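Local coordinates for protein coclaurine N-methyltransferase (Coptis japonica, PDB 6GKV) that catalyses, as its name and bound ligands imply, the N-methylation of coclaurine and related tetrahydroisoquinolines with S-adenosyl-L-methionine as methyl donor in plant alkaloid biosynthesis, at residues N338-E341 against W342-S345. Sequence-based numbering, arbitrary orientation.
Sequences NGEE and WMAS
The indole of Trp342 meets Glu341 obliquely, CE3 lying 3.9 Å from Glu341 CB. The indole also meets His230 edge-to-face and packs on helices 21-39 and 313-335, while NE1 is hydrogen-bonded to Tyr235. This is the entry of a loop into strand 342-350, last in sequence and inserted antiparallel between strands 221-230 and 272-279 in the 3-2-1-4-5-7-6 order that marks the Rossmann-like methyltransferase fold. The Glu341 carboxylate turns away from the strand: OE1 bonds to Tyr40 and His230, and OE2 to Asn337, three hydrogen bonds that would restrain its rotation.

Met343 reaches back the other way, over the loop backbone. With chi1 at 49°, CG stands between the backbone N and the carbonyl carbon, 4.0 Å from Glu341 O; an extended chi2 and a bend at chi3 (84°) then carry the methyl over the peptide that joins Glu340 to Glu341. No hydrogen bond crosses between 338-341 and 342-345; the side-chain contact along this continuous stretch is van der Waals packing. Gly339, with phi 82°, adopts backbone angles that favour glycine, and its carbonyl O lies 3.8 Å from Met343 CE. The Glu340 carboxylate leads to the second subunit, where OE2 bonds to Thr43 OG1 and OE1 to Tyr44 N; Met343 also packs on that Tyr44, which places this turn at the dimer interface. Closest of the Met343 contacts within the turn is that of the terminal methyl, CE, 3.4 Å from Glu340 C.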
loop_
_atom_site.group_PDB
_atom_site.type_symbol
_atom_site.label_atom_id
_atom_site.label_comp_id
_atom_site.label_asym_id
_atom_site.label_seq_id
_atom_site.Cartn_x
_atom_site.Cartn_y
_atom_site.Cartn_z
ATOM N N ASN A 338 2.846 -22.024 0.137
ATOM C CA ASN A 338 3.621 -21.834 1.357
ATOM C C ASN A 338 3.197 -20.603 2.167
ATOM O O ASN A 338 3.991 -20.056 2.914
ATOM C CB ASN A 338 5.112 -21.759 1.016
ATOM C CG ASN A 338 6.013 -21.987 2.226
ATOM O OD1 ASN A 338 5.626 -22.640 3.185
ATOM N ND2 ASN A 338 7.227 -21.431 2.180
ATOM N N GLY A 339 1.937 -20.184 2.049
ATOM C CA GLY A 339 1.408 -19.115 2.898
ATOM C C GLY A 339 1.724 -17.683 2.468
ATOM O O GLY A 339 1.537 -16.733 3.243
ATOM N N GLU A 340 2.176 -17.535 1.222
ATOM C CA GLU A 340 2.624 -16.261 0.681
ATOM C C GLU A 340 1.636 -15.709 -0.332
ATOM O O GLU A 340 2.008 -14.957 -1.221
ATOM C CB GLU A 340 4.021 -16.431 0.050
ATOM C CG GLU A 340 5.110 -16.597 1.104
ATOM C CD GLU A 340 5.287 -15.310 1.936
ATOM O OE1 GLU A 340 5.252 -14.210 1.334
ATOM O OE2 GLU A 340 5.440 -15.385 3.183
ATOM N N GLU A 341 0.375 -16.108 -0.200
ATOM C CA GLU A 341 -0.701 -15.551 -1.012
ATOM C C GLU A 341 -1.762 -14.897 -0.112
ATOM O O GLU A 341 -1.864 -13.675 -0.033
ATOM C CB GLU A 341 -1.333 -16.634 -1.885
ATOM C CG GLU A 341 -0.387 -17.234 -2.920
ATOM C CD GLU A 341 0.019 -16.249 -4.002
ATOM O OE1 GLU A 341 -0.593 -15.176 -4.101
ATOM O OE2 GLU A 341 0.944 -16.549 -4.780
ATOM N N TRP A 342 -2.573 -15.729 0.531
ATOM C CA TRP A 342 -3.564 -15.261 1.488
ATOM C C TRP A 342 -2.921 -15.314 2.860
ATOM O O TRP A 342 -2.216 -16.280 3.185
ATOM C CB TRP A 342 -4.838 -16.114 1.423
ATOM C CG TRP A 342 -5.648 -15.874 0.168
ATOM C CD1 TRP A 342 -6.500 -14.836 -0.060
ATOM C CD2 TRP A 342 -5.663 -16.678 -1.026
ATOM N NE1 TRP A 342 -7.054 -14.946 -1.316
ATOM C CE2 TRP A 342 -6.568 -16.053 -1.917
ATOM C CE3 TRP A 342 -5.039 -17.870 -1.396
ATOM C CZ2 TRP A 342 -6.838 -16.599 -3.184
ATOM C CZ3 TRP A 342 -5.325 -18.403 -2.659
ATOM C CH2 TRP A 342 -6.210 -17.763 -3.535
ATOM N N MET A 343 -3.146 -14.272 3.656
ATOM C CA MET A 343 -2.421 -14.114 4.903
ATOM C C MET A 343 -3.086 -13.113 5.838
ATOM O O MET A 343 -4.218 -12.675 5.602
ATOM C CB MET A 343 -0.977 -13.676 4.615
ATOM C CG MET A 343 -0.874 -12.488 3.634
ATOM S SD MET A 343 0.833 -12.016 3.220
ATOM C CE MET A 343 1.223 -13.147 1.893
ATOM N N ALA A 344 -2.353 -12.749 6.886
ATOM C CA ALA A 344 -2.835 -11.833 7.907
ATOM C C ALA A 344 -2.047 -10.523 7.953
ATOM O O ALA A 344 -0.815 -10.500 7.892
ATOM C CB ALA A 344 -2.800 -12.506 9.265
ATOM N N SER A 345 -2.790 -9.428 8.066
ATOM C CA SER A 345 -2.240 -8.075 8.144
ATOM C C SER A 345 -2.531 -7.412 9.477
ATOM O O SER A 345 -3.683 -7.407 9.945
ATOM C CB SER A 345 -2.816 -7.225 7.012
ATOM O OG SER A 345 -2.439 -5.862 7.126
#